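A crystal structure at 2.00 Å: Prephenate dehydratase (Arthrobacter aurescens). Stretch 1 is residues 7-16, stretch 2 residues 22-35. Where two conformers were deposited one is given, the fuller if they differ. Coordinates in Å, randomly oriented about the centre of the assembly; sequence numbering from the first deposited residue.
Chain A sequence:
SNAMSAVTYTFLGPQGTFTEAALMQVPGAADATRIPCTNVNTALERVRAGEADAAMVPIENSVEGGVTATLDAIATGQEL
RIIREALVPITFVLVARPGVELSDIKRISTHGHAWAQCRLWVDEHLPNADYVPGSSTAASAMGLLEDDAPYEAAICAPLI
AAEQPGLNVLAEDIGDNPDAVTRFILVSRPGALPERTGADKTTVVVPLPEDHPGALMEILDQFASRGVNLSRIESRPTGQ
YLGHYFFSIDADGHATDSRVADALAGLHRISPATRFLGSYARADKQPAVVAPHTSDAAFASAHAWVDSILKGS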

# COMPACT_ATOMS: atom_id res chain seq x y z
N VAL A 7 5.42 -30.93 -37.61
CA VAL A 7 5.10 -30.47 -36.21
C VAL A 7 5.32 -31.53 -35.11
O VAL A 7 4.78 -32.63 -35.16
CB VAL A 7 3.67 -29.81 -36.14
CG1 VAL A 7 2.73 -30.41 -37.19
CG2 VAL A 7 3.07 -29.88 -34.73
N THR A 8 6.12 -31.17 -34.10
CA THR A 8 6.58 -32.14 -33.12
C THR A 8 6.28 -31.67 -31.71
O THR A 8 6.65 -30.58 -31.32
CB THR A 8 8.12 -32.37 -33.25
OG1 THR A 8 8.45 -32.70 -34.60
CG2 THR A 8 8.58 -33.50 -32.33
N TYR A 9 5.60 -32.51 -30.94
CA TYR A 9 5.35 -32.22 -29.55
C TYR A 9 6.13 -33.17 -28.68
O TYR A 9 6.31 -34.34 -29.03
CB TYR A 9 3.88 -32.41 -29.23
CG TYR A 9 2.98 -31.41 -29.89
CD1 TYR A 9 3.11 -30.05 -29.63
CD2 TYR A 9 1.97 -31.82 -30.77
CE1 TYR A 9 2.28 -29.12 -30.23
CE2 TYR A 9 1.14 -30.90 -31.38
CZ TYR A 9 1.29 -29.56 -31.11
OH TYR A 9 0.46 -28.64 -31.70
N THR A 10 6.59 -32.67 -27.54
CA THR A 10 7.01 -33.51 -26.46
C THR A 10 5.97 -33.39 -25.34
O THR A 10 5.13 -32.49 -25.34
CB THR A 10 8.41 -33.18 -25.95
OG1 THR A 10 8.43 -31.86 -25.40
CG2 THR A 10 9.46 -33.28 -27.09
N PHE A 11 6.04 -34.31 -24.39
CA PHE A 11 5.17 -34.31 -23.22
C PHE A 11 5.80 -35.17 -22.16
O PHE A 11 6.70 -35.98 -22.45
CB PHE A 11 3.75 -34.80 -23.55
CG PHE A 11 3.68 -36.23 -24.02
CD1 PHE A 11 3.97 -36.56 -25.34
CD2 PHE A 11 3.29 -37.24 -23.15
CE1 PHE A 11 3.88 -37.86 -25.78
CE2 PHE A 11 3.20 -38.56 -23.58
CZ PHE A 11 3.50 -38.87 -24.89
N LEU A 12 5.32 -35.00 -20.93
CA LEU A 12 5.78 -35.80 -19.82
C LEU A 12 5.25 -37.22 -20.02
O LEU A 12 4.04 -37.44 -20.03
CB LEU A 12 5.29 -35.21 -18.49
CG LEU A 12 5.76 -35.90 -17.20
CD1 LEU A 12 7.29 -35.86 -17.05
CD2 LEU A 12 5.11 -35.27 -15.97
N GLY A 13 6.17 -38.16 -20.23
CA GLY A 13 5.79 -39.53 -20.50
C GLY A 13 5.61 -40.32 -19.22
O GLY A 13 5.68 -39.74 -18.12
N PRO A 14 5.40 -41.64 -19.34
CA PRO A 14 5.38 -42.35 -20.62
C PRO A 14 4.07 -42.18 -21.40
O PRO A 14 3.23 -41.36 -21.04
CB PRO A 14 5.61 -43.81 -20.20
CG PRO A 14 5.07 -43.89 -18.77
CD PRO A 14 5.02 -42.50 -18.21
N GLN A 15 3.89 -42.94 -22.48
CA GLN A 15 2.64 -42.90 -23.23
C GLN A 15 1.48 -43.41 -22.36
O GLN A 15 1.68 -44.21 -21.43
CB GLN A 15 2.77 -43.66 -24.57
CG GLN A 15 3.74 -42.96 -25.56
CD GLN A 15 3.74 -43.55 -26.97
OE1 GLN A 15 3.20 -44.64 -27.21
NE2 GLN A 15 4.35 -42.83 -27.92
N GLY A 16 0.28 -42.91 -22.61
CA GLY A 16 -0.92 -43.41 -21.91
C GLY A 16 -1.24 -42.76 -20.58
O GLY A 16 -2.25 -43.10 -19.92
N ALA A 22 -4.14 -35.37 -22.48
CA ALA A 22 -4.30 -33.91 -22.58
C ALA A 22 -3.72 -33.32 -23.86
O ALA A 22 -4.34 -32.48 -24.49
CB ALA A 22 -3.67 -33.24 -21.36
N LEU A 23 -2.51 -33.75 -24.23
CA LEU A 23 -1.93 -33.38 -25.52
C LEU A 23 -2.87 -33.78 -26.65
O LEU A 23 -3.04 -33.04 -27.62
CB LEU A 23 -0.58 -34.07 -25.72
CG LEU A 23 0.19 -33.77 -27.01
CD1 LEU A 23 0.31 -32.24 -27.26
CD2 LEU A 23 1.57 -34.42 -26.95
N MSE A 24 -3.47 -34.95 -26.49
CA MSE A 24 -4.35 -35.54 -27.51
C MSE A 24 -5.56 -34.66 -27.84
O MSE A 24 -6.16 -34.81 -28.91
CB MSE A 24 -4.82 -36.93 -27.07
CG MSE A 24 -3.81 -38.02 -27.34
SE MSE A 24 -3.32 -38.05 -29.23
CE MSE A 24 -2.91 -36.17 -29.42
N GLN A 25 -5.91 -33.75 -26.92
CA GLN A 25 -7.06 -32.85 -27.07
C GLN A 25 -6.73 -31.56 -27.84
O GLN A 25 -7.62 -30.85 -28.29
CB GLN A 25 -7.70 -32.50 -25.70
CG GLN A 25 -7.19 -31.21 -25.04
CD GLN A 25 -8.08 -30.70 -23.92
OE1 GLN A 25 -8.62 -31.47 -23.13
NE2 GLN A 25 -8.22 -29.38 -23.83
N VAL A 26 -5.44 -31.25 -27.97
CA VAL A 26 -5.00 -30.04 -28.71
C VAL A 26 -5.23 -30.24 -30.21
O VAL A 26 -4.85 -31.27 -30.74
CB VAL A 26 -3.50 -29.74 -28.48
CG1 VAL A 26 -3.12 -28.40 -29.10
CG2 VAL A 26 -3.19 -29.75 -26.99
N PRO A 27 -5.86 -29.25 -30.89
CA PRO A 27 -6.17 -29.42 -32.33
C PRO A 27 -4.95 -29.82 -33.16
O PRO A 27 -3.87 -29.28 -32.96
CB PRO A 27 -6.67 -28.04 -32.75
CG PRO A 27 -7.20 -27.42 -31.49
CD PRO A 27 -6.35 -27.96 -30.36
N GLY A 28 -5.12 -30.78 -34.07
CA GLY A 28 -4.03 -31.28 -34.92
C GLY A 28 -3.06 -32.27 -34.28
O GLY A 28 -2.25 -32.88 -34.98
N ALA A 29 -3.16 -32.46 -32.96
CA ALA A 29 -2.16 -33.27 -32.24
C ALA A 29 -2.28 -34.77 -32.46
O ALA A 29 -1.27 -35.48 -32.46
CB ALA A 29 -2.16 -32.94 -30.76
N ALA A 30 -3.51 -35.25 -32.64
CA ALA A 30 -3.77 -36.68 -32.88
C ALA A 30 -3.04 -37.22 -34.11
O ALA A 30 -2.77 -38.42 -34.21
CB ALA A 30 -5.27 -36.95 -32.98
N ASP A 31 -2.74 -36.32 -35.05
CA ASP A 31 -2.02 -36.68 -36.27
C ASP A 31 -0.62 -36.07 -36.31
O ASP A 31 0.04 -36.09 -37.36
CB ASP A 31 -2.83 -36.28 -37.51
N ALA A 32 -0.16 -35.52 -35.18
CA ALA A 32 1.19 -34.96 -35.09
C ALA A 32 2.15 -35.91 -34.38
O ALA A 32 1.73 -36.90 -33.76
CB ALA A 32 1.16 -33.62 -34.39
N THR A 33 3.44 -35.62 -34.47
CA THR A 33 4.46 -36.42 -33.80
C THR A 33 4.42 -36.09 -32.32
O THR A 33 4.54 -34.92 -31.93
CB THR A 33 5.86 -36.17 -34.41
OG1 THR A 33 5.83 -36.47 -35.81
CG2 THR A 33 6.90 -37.05 -33.76
N ARG A 34 4.20 -37.10 -31.50
CA ARG A 34 4.17 -36.93 -30.04
C ARG A 34 5.27 -37.77 -29.39
O ARG A 34 5.26 -38.99 -29.43
CB ARG A 34 2.79 -37.26 -29.46
CG ARG A 34 1.65 -36.53 -30.15
CD ARG A 34 0.28 -36.93 -29.60
NE ARG A 34 0.04 -38.38 -29.60
CZ ARG A 34 -0.35 -39.09 -30.66
NH1 ARG A 34 -0.57 -38.51 -31.83
NH2 ARG A 34 -0.54 -40.40 -30.53
N ILE A 35 6.23 -37.07 -28.79
CA ILE A 35 7.40 -37.69 -28.18
C ILE A 35 7.26 -37.72 -26.65
O ILE A 35 7.20 -36.66 -26.02
CB ILE A 35 8.68 -36.90 -28.53
CG1 ILE A 35 8.82 -36.73 -30.05
CG2 ILE A 35 9.91 -37.57 -27.91
CD1 ILE A 35 8.82 -38.03 -30.78

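The two stretches are joined as neighbouring strands of a parallel β-sheet, reinforced on one face by a small apolar cluster centred on Tyr 9. Three bridges set the register, Thr 8 with Thr 33, Tyr 9 with Arg 34 and Thr 10 with Ile 35, and the N-to-C directions of the strands differ by 30°.

The hydrogen bonds alternate as expected of parallel pairing, with Tyr 9 and Phe 11 of the first strand reaching to Thr 33 and Ile 35 of the second. The ladder opens with a weak bond from Thr 33 N to Val 7 O (3.3 Å). At its centre, Tyr 9 N donates to Thr 33 O (2.8 Å, 175° at the hydrogen) and Ile 35 N to Tyr 9 O (2.7 Å, 164°), so both backbone polar atoms of Tyr 9 are used. Phe 11 N then donates to Ile 35 O at 3.1 Å, though the 136° angle makes this bond more bent. The same carbonyl receives a CA-H...O contact from Thr 10 CA, 3.2 Å from Ile 35 O.

Tyr 9 and Arg 34 project to one face of the sheet, where Leu 23, from the helix, packs against the first strand. Its CD1 lies over one face of the Tyr 9 ring, 4.1 Å from the centroid and 23° off the normal, while Leu 23 CD2 touches Tyr 9 CB at 3.8 Å and Phe 11 CD1 at 3.6 Å. A branched aliphatic side chain suits this place because its two methyls meet different parts of the aromatic pair. Small residues fit beside the tyrosine: Tyr 9 CE2 lies 3.9 Å from Ala 29 CB and 4.1 Å from Ala 32 CB. With 115 Å² covered by the other stretch, Tyr 9 has the largest share of any residue; the total buried, both sides summed, is 579 Å².

Arg 34 contributes its aliphatic base here, with CB 3.9 Å from Phe 11 CE1, but its end leads away. There, Arg 34 NH1 donates to Ala 29 O (3.2 Å) and weakly to Ala 30 O (3.2 Å), tying the strand to the loop before it. That loop includes a type II turn from Val 26 to Ala 29, in which Gly 28 adopts a positive phi of 79°, favourable to glycine.

The opposite face carries Thr 8, Thr 10, Thr 33 and Ile 35, β-branched residues well suited to extended strands. The side-chain contacts quoted here are 4.0 Å or more: Thr 8 CG2 is 4.2 Å from Thr 33 CG2 and 4.0 Å from Ile 35 CG1, and Thr 10 CG2 is 4.0 Å from Ile 35 CB.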